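Local atomic coordinates of glucosamine kinase (Streptacidiphilus jiangxiensis, PDB entry 6HWJ), a protein that catalyses the magnesium- and ATP-dependent phosphorylation of D-glucosamine to D-glucosamine 6-phosphate and, to a lesser extent, acts on glucose. Residues A[193-198]-A[347-352]; A[214-219]-A[370-375]; A[222-227]-A[377-382]; A[299-304]-A[336-341]. All blocks are in the same frame, centred on the assembly; numbering follows the deposited sequence.

Interaction 1: A[193-198]-A[347-352]; sequences DGWDWA and DHVGRV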
loop_
_atom_site.group_PDB
_atom_site.type_symbol
_atom_site.label_atom_id
_atom_site.label_comp_id
_atom_site.label_asym_id
_atom_site.label_seq_id
_atom_site.Cartn_x
_atom_site.Cartn_y
_atom_site.Cartn_z
ATOM N N ASP A 193 7.748 9.052 7.388
ATOM C CA ASP A 193 7.322 7.653 7.476
ATOM C C ASP A 193 8.222 6.904 8.453
ATOM O O ASP A 193 9.269 7.398 8.880
ATOM C CB ASP A 193 7.300 6.985 6.090
ATOM C CG ASP A 193 8.683 6.720 5.514
ATOM O OD1 ASP A 193 9.503 6.030 6.145
ATOM O OD2 ASP A 193 8.937 7.193 4.396
ATOM N N GLY A 194 7.786 5.695 8.804
ATOM C CA GLY A 194 8.390 4.947 9.884
ATOM C C GLY A 194 9.840 4.592 9.656
ATOM O O GLY A 194 10.591 4.405 10.615
ATOM N N TRP A 195 10.262 4.477 8.401
ATOM C CA TRP A 195 11.690 4.219 8.178
ATOM C C TRP A 195 12.538 5.413 8.586
ATOM O O TRP A 195 13.763 5.281 8.679
ATOM C CB TRP A 195 11.928 3.810 6.721
ATOM C CG TRP A 195 11.616 2.350 6.529
ATOM C CD1 TRP A 195 10.623 1.806 5.757
ATOM C CD2 TRP A 195 12.291 1.251 7.153
ATOM N NE1 TRP A 195 10.653 0.424 5.854
ATOM C CE2 TRP A 195 11.665 0.063 6.707
ATOM C CE3 TRP A 195 13.373 1.153 8.032
ATOM C CZ2 TRP A 195 12.083 -1.194 7.121
ATOM C CZ3 TRP A 195 13.786 -0.109 8.442
ATOM C CH2 TRP A 195 13.139 -1.258 7.989
ATOM N N ASP A 196 11.911 6.570 8.828
ATOM C CA ASP A 196 12.562 7.682 9.506
ATOM C C ASP A 196 12.284 7.658 11.016
ATOM O O ASP A 196 13.218 7.569 11.813
ATOM C CB ASP A 196 12.119 9.017 8.902
ATOM C CG ASP A 196 12.650 9.220 7.498
ATOM O OD1 ASP A 196 13.862 9.005 7.289
ATOM O OD2 ASP A 196 11.857 9.577 6.602
ATOM N N TRP A 197 11.006 7.722 11.413
ATOM C CA TRP A 197 10.705 7.987 12.819
ATOM C C TRP A 197 10.908 6.776 13.709
ATOM O O TRP A 197 11.298 6.947 14.863
ATOM C CB TRP A 197 9.278 8.524 13.013
ATOM C CG TRP A 197 8.122 7.658 12.588
ATOM C CD1 TRP A 197 7.348 7.823 11.471
ATOM C CD2 TRP A 197 7.568 6.536 13.289
ATOM N NE1 TRP A 197 6.369 6.853 11.426
ATOM C CE2 TRP A 197 6.490 6.052 12.531
ATOM C CE3 TRP A 197 7.899 5.877 14.476
ATOM C CZ2 TRP A 197 5.734 4.946 12.927
ATOM C CZ3 TRP A 197 7.156 4.780 14.852
ATOM C CH2 TRP A 197 6.090 4.328 14.075
ATOM N N ALA A 198 10.672 5.554 13.201
ATOM C CA ALA A 198 10.882 4.384 14.033
ATOM C C ALA A 198 12.366 4.119 14.241
ATOM O O ALA A 198 12.788 3.761 15.343
ATOM C CB ALA A 198 10.193 3.155 13.428
ATOM N N ASP A 347 10.954 -5.632 13.761
ATOM C CA ASP A 347 12.211 -6.358 13.921
ATOM C C ASP A 347 13.297 -5.749 13.034
ATOM O O ASP A 347 14.419 -5.482 13.488
ATOM C CB ASP A 347 11.974 -7.832 13.584
ATOM C CG ASP A 347 13.163 -8.704 13.874
ATOM O OD1 ASP A 347 14.274 -8.383 13.427
ATOM O OD2 ASP A 347 12.985 -9.727 14.542
ATOM N N HIS A 348 12.972 -5.513 11.770
ATOM C CA HIS A 348 13.962 -5.006 10.812
ATOM C C HIS A 348 14.461 -3.602 11.182
ATOM O O HIS A 348 15.639 -3.281 10.945
ATOM C CB HIS A 348 13.370 -5.018 9.419
ATOM C CG HIS A 348 12.921 -6.377 8.980
ATOM N ND1 HIS A 348 12.088 -6.582 7.902
ATOM C CD2 HIS A 348 13.166 -7.600 9.502
ATOM C CE1 HIS A 348 11.855 -7.879 7.769
ATOM N NE2 HIS A 348 12.512 -8.520 8.717
ATOM N N VAL A 349 13.578 -2.764 11.722
ATOM C CA VAL A 349 13.987 -1.458 12.224
ATOM C C VAL A 349 15.102 -1.613 13.238
ATOM O O VAL A 349 16.105 -0.903 13.190
ATOM C CB VAL A 349 12.784 -0.708 12.830
ATOM C CG1 VAL A 349 13.252 0.519 13.619
ATOM C CG2 VAL A 349 11.835 -0.273 11.731
ATOM N N GLY A 350 14.937 -2.546 14.166
ATOM C CA GLY A 350 15.964 -2.801 15.145
ATOM C C GLY A 350 17.252 -3.275 14.514
ATOM O O GLY A 350 18.339 -2.856 14.919
ATOM N N ARG A 351 17.156 -4.161 13.511
ATOM C CA ARG A 351 18.365 -4.646 12.864
ATOM C C ARG A 351 19.101 -3.501 12.182
ATOM O O ARG A 351 20.334 -3.437 12.219
ATOM C CB ARG A 351 18.035 -5.743 11.840
ATOM C CG ARG A 351 17.233 -6.906 12.401
ATOM C CD ARG A 351 17.893 -7.584 13.561
ATOM N NE ARG A 351 16.983 -8.560 14.178
ATOM C CZ ARG A 351 17.270 -9.267 15.264
ATOM N NH1 ARG A 351 18.454 -9.129 15.865
ATOM N NH2 ARG A 351 16.375 -10.100 15.753
ATOM N N VAL A 352 18.355 -2.610 11.523
ATOM C CA VAL A 352 18.970 -1.501 10.792
ATOM C C VAL A 352 19.669 -0.539 11.760
ATOM O O VAL A 352 20.771 -0.051 11.478
ATOM C CB VAL A 352 17.893 -0.783 9.957
ATOM C CG1 VAL A 352 18.411 0.584 9.463
ATOM C CG2 VAL A 352 17.460 -1.671 8.781
#
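W195 and V349 meet over one face of the indole: the CG2 methyl of V349 lies 4.3 Å from the centroid of the six-membered ring of W195 and 28° off its normal, a CH-pi contact. The two side chains run antiparallel past one another. Around the same ring, H348 presents CB near the ring plane, at the edge, with W195 CH2 and H348 CB 4.0 Å apart, while V352 CG2 comes obliquely to W195 CZ3 at 4.0 Å. V349 CG1, anti to the backbone N (chi1 168°), rests 3.7 Å from A198 O and near A198 CB.

This is apolar packing between the start of helix 194-207 and the second half of helix 335-356, in the helical C-terminal part of the chain, which follows the beta-rich N-terminal part; the local axes cross at -66°, 10.5 Å apart. D193, inferred to bind ATP, is the N-cap of the first helix, and its OD1 accepts a weak capping bond from W195 N at 2.8 Å. V303 also touches both W195 and V349.

Further out, the imidazole of H348 turns from the contact: H348 NE2 bonds E406 OE1, and the H348 side chain also lies near E409, which binds D-glucosamine. One turn apart, R351 NE and D347 OD1 form a salt bridge of 2.8 Å; R351 also pairs with D430, and D347 with R402.

Interaction 2: A[214-219]-A[370-375]; sequences QALLPA and AAAQRS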
loop_
_atom_site.group_PDB
_atom_site.type_symbol
_atom_site.label_atom_id
_atom_site.label_comp_id
_atom_site.label_asym_id
_atom_site.label_seq_id
_atom_site.Cartn_x
_atom_site.Cartn_y
_atom_site.Cartn_z
ATOM N N GLN A 214 9.159 4.228 26.791
ATOM C CA GLN A 214 8.876 5.246 25.798
ATOM C C GLN A 214 9.106 4.711 24.393
ATOM O O GLN A 214 8.340 5.016 23.472
ATOM C CB GLN A 214 9.748 6.474 26.038
ATOM C CG GLN A 214 9.342 7.247 27.271
ATOM C CD GLN A 214 10.398 8.242 27.691
ATOM O OE1 GLN A 214 11.599 8.031 27.483
ATOM N NE2 GLN A 214 9.954 9.338 28.299
ATOM N N ALA A 215 10.166 3.923 24.219
ATOM C CA ALA A 215 10.462 3.391 22.889
ATOM C C ALA A 215 9.502 2.277 22.489
ATOM O O ALA A 215 9.367 1.999 21.292
ATOM C CB ALA A 215 11.894 2.891 22.829
ATOM N N LEU A 216 8.831 1.652 23.448
ATOM C CA LEU A 216 7.865 0.606 23.139
ATOM C C LEU A 216 6.478 1.154 22.806
ATOM O O LEU A 216 5.695 0.476 22.134
ATOM C CB LEU A 216 7.745 -0.369 24.307
ATOM C CG LEU A 216 8.919 -1.322 24.506
ATOM C CD1 LEU A 216 8.802 -2.087 25.800
ATOM C CD2 LEU A 216 9.030 -2.311 23.309
ATOM N N LEU A 217 6.156 2.357 23.238
ATOM C CA LEU A 217 4.797 2.857 23.030
ATOM C C LEU A 217 4.392 2.855 21.564
ATOM O O LEU A 217 3.263 2.423 21.259
ATOM C CB LEU A 217 4.656 4.257 23.647
ATOM C CG LEU A 217 3.316 4.955 23.390
ATOM C CD1 LEU A 217 2.155 4.172 23.972
ATOM C CD2 LEU A 217 3.357 6.386 23.970
ATOM N N PRO A 218 5.221 3.304 20.615
ATOM C CA PRO A 218 4.777 3.267 19.207
ATOM C C PRO A 218 4.400 1.870 18.734
ATOM O O PRO A 218 3.485 1.719 17.912
ATOM C CB PRO A 218 5.989 3.820 18.433
ATOM C CG PRO A 218 6.700 4.686 19.466
ATOM C CD PRO A 218 6.540 3.935 20.759
ATOM N N ALA A 219 5.085 0.838 19.208
ATOM C CA ALA A 219 4.732 -0.514 18.799
ATOM C C ALA A 219 3.319 -0.857 19.258
ATOM O O ALA A 219 2.555 -1.500 18.522
ATOM C CB ALA A 219 5.741 -1.520 19.346
ATOM N N ALA A 370 12.251 -7.840 20.695
ATOM C CA ALA A 370 11.368 -8.841 21.274
ATOM C C ALA A 370 10.185 -8.188 21.980
ATOM O O ALA A 370 9.028 -8.594 21.794
ATOM C CB ALA A 370 12.155 -9.725 22.250
ATOM N N ALA A 371 10.453 -7.158 22.792
ATOM C CA ALA A 371 9.378 -6.510 23.537
ATOM C C ALA A 371 8.427 -5.754 22.617
ATOM O O ALA A 371 7.217 -5.679 22.902
ATOM C CB ALA A 371 9.981 -5.582 24.586
ATOM N N ALA A 372 8.935 -5.213 21.509
ATOM C CA ALA A 372 8.072 -4.467 20.592
ATOM C C ALA A 372 7.081 -5.392 19.894
ATOM O O ALA A 372 5.907 -5.039 19.706
ATOM C CB ALA A 372 8.920 -3.716 19.559
ATOM N N GLN A 373 7.527 -6.603 19.527
ATOM C CA GLN A 373 6.611 -7.560 18.923
ATOM C C GLN A 373 5.526 -7.971 19.903
ATOM O O GLN A 373 4.360 -8.067 19.522
ATOM C CB GLN A 373 7.406 -8.761 18.383
ATOM C CG GLN A 373 8.314 -8.327 17.187
ATOM C CD GLN A 373 9.191 -9.439 16.607
ATOM O OE1 GLN A 373 8.701 -10.370 15.977
ATOM N NE2 GLN A 373 10.498 -9.319 16.799
ATOM N N ARG A 374 5.883 -8.182 21.181
ATOM C CA ARG A 374 4.883 -8.483 22.193
ATOM C C ARG A 374 3.952 -7.295 22.437
ATOM O O ARG A 374 2.729 -7.477 22.560
ATOM C CB ARG A 374 5.576 -8.901 23.489
ATOM C CG ARG A 374 4.627 -9.194 24.658
ATOM C CD ARG A 374 3.531 -10.180 24.262
ATOM N NE ARG A 374 4.078 -11.395 23.662
ATOM C CZ ARG A 374 3.373 -12.267 22.949
ATOM N NH1 ARG A 374 3.965 -13.338 22.443
ATOM N NH2 ARG A 374 2.079 -12.066 22.735
ATOM N N SER A 375 4.506 -6.073 22.505
ATOM C CA SER A 375 3.670 -4.891 22.698
ATOM C C SER A 375 2.672 -4.722 21.559
ATOM O O SER A 375 1.507 -4.387 21.795
ATOM C CB SER A 375 4.537 -3.627 22.820
ATOM O OG SER A 375 5.454 -3.728 23.900
#
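L216 reaches across to A371, A372 and S375 with its forked end, CD2 in front. CG stands anti to the carbonyl carbon (chi1 -73°); from there chi2 of 171° sets the methyls, CD2 lying against A371 and A372 and CD1 against A371 CB. L216 CD2 lies 3.4 Å from A372 N and 3.6 Å from A371 CB, while CD1 meets the same A371 methyl from further away. The leucine thus touches backbone as well as side-chain atoms of its partner, which is possible because the residues opposite it are small.

One turn on, A219 CB points toward the other helix and sits 3.5 Å from A372 O and 3.9 Å from A372 CB. These two alanines mark the nearest backbone approach, with CA atoms 5.5 Å apart. S375 takes part through CB, which faces A219, and through OG, which lies 3.9 Å from L216 CD2. The hydroxyl is nevertheless satisfied within its own helix: S375 OG donates to A371 O at 2.8 Å from above the carbonyl plane, and S375 N reaches the same oxygen from the opposite face. A polar atom can therefore border the leucine with its hydrogen directed back to the backbone.

The local axes cross at -42°, 8.4 Å apart, and helix 212-234 is kinked at P218. W368, also on helix 362-386, packs on L216 and bonds A215 O through NE1. Helix 212-234 lies between two neighbours here, since P218 packs on W197 and A215 on L205 of helix 194-207, while helix 362-386 is linked through Q373 to R402 of helix 398-416.

Interaction 3: A[222-227]-A[377-382]; sequences LGTLTA and LDAYRT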
loop_
_atom_site.group_PDB
_atom_site.type_symbol
_atom_site.label_atom_id
_atom_site.label_comp_id
_atom_site.label_asym_id
_atom_site.label_seq_id
_atom_site.Cartn_x
_atom_site.Cartn_y
_atom_site.Cartn_z
ATOM N N LEU A 222 0.882 1.157 17.100
ATOM C CA LEU A 222 0.758 0.498 15.803
ATOM C C LEU A 222 -0.162 -0.713 15.887
ATOM O O LEU A 222 -0.961 -0.963 14.978
ATOM C CB LEU A 222 2.129 0.081 15.278
ATOM C CG LEU A 222 3.034 1.212 14.815
ATOM C CD1 LEU A 222 4.425 0.711 14.497
ATOM C CD2 LEU A 222 2.444 1.896 13.612
ATOM N N GLY A 223 -0.074 -1.473 16.974
ATOM C CA GLY A 223 -0.966 -2.607 17.141
ATOM C C GLY A 223 -2.415 -2.181 17.250
ATOM O O GLY A 223 -3.298 -2.791 16.654
ATOM N N THR A 224 -2.682 -1.125 18.019
ATOM C CA THR A 224 -4.038 -0.604 18.108
ATOM C C THR A 224 -4.526 -0.098 16.752
ATOM O O THR A 224 -5.684 -0.338 16.366
ATOM C CB THR A 224 -4.087 0.501 19.186
ATOM O OG1 THR A 224 -3.946 -0.098 20.480
ATOM C CG2 THR A 224 -5.382 1.273 19.122
ATOM N N LEU A 225 -3.662 0.586 16.008
ATOM C CA LEU A 225 -4.045 1.106 14.695
ATOM C C LEU A 225 -4.411 -0.026 13.741
ATOM O O LEU A 225 -5.442 0.034 13.055
ATOM C CB LEU A 225 -2.898 1.959 14.112
ATOM C CG LEU A 225 -3.074 2.553 12.710
ATOM C CD1 LEU A 225 -2.137 3.742 12.512
ATOM C CD2 LEU A 225 -2.776 1.514 11.603
ATOM N N THR A 226 -3.580 -1.065 13.692
ATOM C CA THR A 226 -3.819 -2.212 12.828
ATOM C C THR A 226 -5.138 -2.900 13.168
ATOM O O THR A 226 -5.868 -3.322 12.264
ATOM C CB THR A 226 -2.662 -3.207 12.957
ATOM O OG1 THR A 226 -1.410 -2.530 12.770
ATOM C CG2 THR A 226 -2.800 -4.334 11.928
ATOM N N ALA A 227 -5.464 -3.000 14.461
ATOM C CA ALA A 227 -6.720 -3.625 14.874
ATOM C C ALA A 227 -7.925 -2.774 14.496
ATOM O O ALA A 227 -8.948 -3.300 14.024
ATOM C CB ALA A 227 -6.713 -3.895 16.382
ATOM N N LEU A 377 1.440 -7.097 19.409
ATOM C CA LEU A 377 0.424 -8.146 19.433
ATOM C C LEU A 377 -0.562 -7.973 20.587
ATOM O O LEU A 377 -1.770 -8.175 20.413
ATOM C CB LEU A 377 1.103 -9.512 19.524
ATOM C CG LEU A 377 1.820 -9.989 18.269
ATOM C CD1 LEU A 377 2.574 -11.277 18.544
ATOM C CD2 LEU A 377 0.835 -10.180 17.115
ATOM N N ASP A 378 -0.066 -7.634 21.784
ATOM C CA ASP A 378 -0.966 -7.433 22.920
ATOM C C ASP A 378 -1.951 -6.302 22.648
ATOM O O ASP A 378 -3.163 -6.445 22.867
ATOM C CB ASP A 378 -0.157 -7.156 24.188
ATOM C CG ASP A 378 0.583 -8.383 24.684
ATOM O OD1 ASP A 378 0.399 -9.478 24.104
ATOM O OD2 ASP A 378 1.354 -8.255 25.655
ATOM N N ALA A 379 -1.450 -5.163 22.159
ATOM C CA ALA A 379 -2.333 -4.052 21.821
ATOM C C ALA A 379 -3.300 -4.438 20.714
ATOM O O ALA A 379 -4.491 -4.113 20.772
ATOM C CB ALA A 379 -1.495 -2.838 21.417
ATOM N N TYR A 380 -2.805 -5.139 19.690
ATOM C CA TYR A 380 -3.663 -5.574 18.594
ATOM C C TYR A 380 -4.781 -6.483 19.091
ATOM O O TYR A 380 -5.958 -6.270 18.767
ATOM C CB TYR A 380 -2.806 -6.259 17.528
ATOM C CG TYR A 380 -3.573 -6.787 16.326
ATOM C CD1 TYR A 380 -4.000 -5.936 15.317
ATOM C CD2 TYR A 380 -3.838 -8.153 16.204
ATOM C CE1 TYR A 380 -4.699 -6.430 14.205
ATOM C CE2 TYR A 380 -4.528 -8.661 15.113
ATOM C CZ TYR A 380 -4.955 -7.808 14.115
ATOM O OH TYR A 380 -5.642 -8.324 13.056
ATOM N N ARG A 381 -4.437 -7.497 19.880
ATOM C CA ARG A 381 -5.446 -8.412 20.421
ATOM C C ARG A 381 -6.417 -7.692 21.345
ATOM O O ARG A 381 -7.637 -7.889 21.259
ATOM C CB ARG A 381 -4.782 -9.565 21.181
ATOM C CG ARG A 381 -4.163 -10.646 20.299
ATOM C CD ARG A 381 -3.887 -11.910 21.106
ATOM N NE ARG A 381 -3.368 -12.999 20.289
ATOM C CZ ARG A 381 -2.077 -13.303 20.176
ATOM N NH1 ARG A 381 -1.157 -12.598 20.826
ATOM N NH2 ARG A 381 -1.705 -14.313 19.410
ATOM N N THR A 382 -5.894 -6.851 22.251
ATOM C CA THR A 382 -6.767 -6.116 23.165
ATOM C C THR A 382 -7.732 -5.217 22.399
ATOM O O THR A 382 -8.918 -5.136 22.736
ATOM C CB THR A 382 -5.934 -5.290 24.144
ATOM O OG1 THR A 382 -5.031 -6.142 24.841
ATOM C CG2 THR A 382 -6.826 -4.590 25.171
#
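The Y380 ring meets helix 212-234 with its edge: G223 O lies in the ring plane beside CD1, and A227 N approaches the same edge, 3.4 Å from Y380 CD1. T226 arrives obliquely, its side chain crossing that of the tyrosine at about a right angle, with T226 CG2 3.6 Å from Y380 CE1. A227 CB lies 3.6 Å from Y380 CD1. Beyond the contact, F393 meets the tyrosine ring edge-to-face.

In Y380, chi1 of 179° sets CG anti to the backbone N, and from there CD1 and CE1 come up to G223 O and the backbone of A227. The backbones themselves come very close at G223, where the CA atoms of G223 and Y380 are 4.3 Å apart. A side chain at the glycine would point into the partner, and a CB there would sit tightly against Y380 N and A379 CB. Without one, Y380 CA can approach G223 O to 3.4 Å in a CA-H...O contact. A379 CB packs beside this point, 3.8 Å from T224 OG1. Helices 212-234 and 362-386 thus form a close glycine- and alanine-lined crossing, with local axes 7.0 Å apart at -34°.

The polar side-chain ends bond beside this close backbone crossing. Two of them link one helix to the other: Y380 OH pairs with H230 ND1, and T224 OG1 with T383 OG1. The T226 hydroxyl, by contrast, is spent within its own helix, OG1 donating to L222 O at 2.7 Å, which leaves the threonine methyl for the tyrosine.

Interaction 4: A[299-304]-A[336-341]; sequences GDFHVG and ALDVVG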
loop_
_atom_site.group_PDB
_atom_site.type_symbol
_atom_site.label_atom_id
_atom_site.label_comp_id
_atom_site.label_asym_id
_atom_site.label_seq_id
_atom_site.Cartn_x
_atom_site.Cartn_y
_atom_site.Cartn_z
ATOM N N GLY A 299 -2.256 -5.124 2.849
ATOM C CA GLY A 299 -1.616 -5.956 1.848
ATOM C C GLY A 299 -0.176 -5.611 1.540
ATOM O O GLY A 299 0.480 -6.367 0.815
ATOM N N ASP A 300 0.330 -4.505 2.062
ATOM C CA ASP A 300 1.732 -4.129 1.870
ATOM C C ASP A 300 2.152 -3.341 3.105
ATOM O O ASP A 300 2.632 -2.207 3.023
ATOM C CB ASP A 300 1.914 -3.338 0.576
ATOM C CG ASP A 300 3.374 -3.040 0.268
ATOM O OD1 ASP A 300 4.244 -3.823 0.680
ATOM O OD2 ASP A 300 3.633 -2.004 -0.380
ATOM N N PHE A 301 1.935 -3.944 4.272
ATOM C CA PHE A 301 1.882 -3.236 5.550
ATOM C C PHE A 301 3.229 -3.340 6.236
ATOM O O PHE A 301 3.717 -4.448 6.493
ATOM C CB PHE A 301 0.759 -3.836 6.403
ATOM C CG PHE A 301 0.316 -2.971 7.547
ATOM C CD1 PHE A 301 -0.129 -1.678 7.336
ATOM C CD2 PHE A 301 0.301 -3.472 8.828
ATOM C CE1 PHE A 301 -0.544 -0.901 8.389
ATOM C CE2 PHE A 301 -0.115 -2.683 9.887
ATOM C CZ PHE A 301 -0.546 -1.397 9.656
ATOM N N HIS A 302 3.825 -2.187 6.537
ATOM C CA HIS A 302 5.120 -2.117 7.209
ATOM C C HIS A 302 5.300 -0.682 7.680
ATOM O O HIS A 302 4.487 0.200 7.367
ATOM C CB HIS A 302 6.255 -2.569 6.282
ATOM C CG HIS A 302 6.354 -1.785 5.013
ATOM N ND1 HIS A 302 6.949 -0.551 4.950
ATOM C CD2 HIS A 302 5.945 -2.069 3.750
ATOM C CE1 HIS A 302 6.902 -0.100 3.704
ATOM N NE2 HIS A 302 6.292 -1.004 2.956
ATOM N N VAL A 303 6.378 -0.443 8.435
ATOM C CA VAL A 303 6.512 0.858 9.100
ATOM C C VAL A 303 6.650 1.976 8.090
ATOM O O VAL A 303 6.365 3.131 8.397
ATOM C CB VAL A 303 7.709 0.886 10.083
ATOM C CG1 VAL A 303 7.569 -0.187 11.123
ATOM C CG2 VAL A 303 9.033 0.781 9.320
ATOM N N GLY A 304 7.141 1.675 6.885
ATOM C CA GLY A 304 7.236 2.694 5.848
ATOM C C GLY A 304 5.903 3.207 5.357
ATOM O O GLY A 304 5.883 4.211 4.643
ATOM N N ALA A 336 -3.793 -11.733 9.536
ATOM C CA ALA A 336 -2.475 -12.007 10.078
ATOM C C ALA A 336 -1.364 -11.628 9.108
ATOM O O ALA A 336 -0.224 -11.409 9.537
ATOM C CB ALA A 336 -2.355 -13.481 10.462
ATOM N N LEU A 337 -1.660 -11.545 7.810
ATOM C CA LEU A 337 -0.658 -11.095 6.857
ATOM C C LEU A 337 -0.191 -9.674 7.168
ATOM O O LEU A 337 1.016 -9.392 7.183
ATOM C CB LEU A 337 -1.219 -11.176 5.432
ATOM C CG LEU A 337 -0.268 -10.648 4.356
ATOM C CD1 LEU A 337 0.931 -11.586 4.197
ATOM C CD2 LEU A 337 -0.997 -10.492 3.005
ATOM N N ASP A 338 -1.131 -8.751 7.411
ATOM C CA ASP A 338 -0.732 -7.402 7.825
ATOM C C ASP A 338 0.021 -7.452 9.143
ATOM O O ASP A 338 0.974 -6.687 9.359
ATOM C CB ASP A 338 -1.939 -6.475 7.974
ATOM C CG ASP A 338 -2.595 -6.105 6.646
ATOM O OD1 ASP A 338 -1.958 -6.205 5.570
ATOM O OD2 ASP A 338 -3.774 -5.681 6.701
ATOM N N VAL A 339 -0.431 -8.311 10.063
ATOM C CA VAL A 339 0.193 -8.395 11.385
ATOM C C VAL A 339 1.662 -8.756 11.245
ATOM O O VAL A 339 2.529 -8.089 11.818
ATOM C CB VAL A 339 -0.550 -9.409 12.268
ATOM C CG1 VAL A 339 0.240 -9.713 13.509
ATOM C CG2 VAL A 339 -1.944 -8.898 12.626
ATOM N N VAL A 340 1.965 -9.803 10.461
ATOM C CA VAL A 340 3.349 -10.233 10.336
ATOM C C VAL A 340 4.157 -9.224 9.545
ATOM O O VAL A 340 5.361 -9.071 9.772
ATOM C CB VAL A 340 3.456 -11.638 9.705
ATOM C CG1 VAL A 340 2.749 -12.668 10.574
ATOM C CG2 VAL A 340 2.934 -11.648 8.275
ATOM N N GLY A 341 3.539 -8.550 8.588
ATOM C CA GLY A 341 4.240 -7.481 7.870
ATOM C C GLY A 341 4.753 -6.405 8.818
ATOM O O GLY A 341 5.904 -5.977 8.726
HETATM O O HOH W 1 0.685 -6.682 4.480
#
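The loop H298-G299-D300, running on to the magnesium ligand Q305, resembles the catalytic loop of aminoglycoside phosphotransferase-like kinases; it carries D300, which binds D-glucosamine, and is fastened to helix 335-356 by D338. G299 N donates to the syn lone pair of D338 OD1 at 2.9 Å, in a nearly straight bond of 170°. A water 2.9 Å from D338 OD1 donates to it and accepts from F301 N at 3.0 Å. One carboxylate oxygen therefore grips the loop at two residues, directly and through water.

F301 packs across the aspartate at about a right angle, with ring and carboxylate planes 50° apart. Its CG is anti to the backbone N (chi1 -163°), and the ring edge faces the helix, with F301 CD2 3.3 Å from D338 O in the ring plane. T226 and M229 of helix 212-234 also touch the F301 side chain. F301 O reaches G341 CA at 3.4 Å in a CA-H...O contact; a CB on that glycine would clash with the carbonyl.

The other carboxylate oxygen, D338 OD2, bonds H298 N and H230 NE2. With H230 ND1 bonded to Y380 OH, a chain of polar contacts runs from the tyrosine to the loop. Such a cluster of donors would be expected to favour a charged carboxylate, and the aspartate is placed as a second-shell residue, consistent with holding G299 and F301, the two neighbours of D300.

In the fold
Following the chain, the first segments of interactions 1, 2 and 3 come in order on helices 194-207 and 212-234, and their partners return in the same order on helices 335-356 and 362-386. Each closes a loop of about 150 residues, and because their segments alternate the three cross one another. Interaction 4 closes a much shorter loop of about 30 residues that lies within all three. Two consecutive helices are thus laid against a later consecutive pair. Interaction 4 joins the substrate loop to this bundle, touching interaction 1 through V303 and G304 and interaction 3 through F301 and V339. W197 bridges interaction 1 to both P218 and L222.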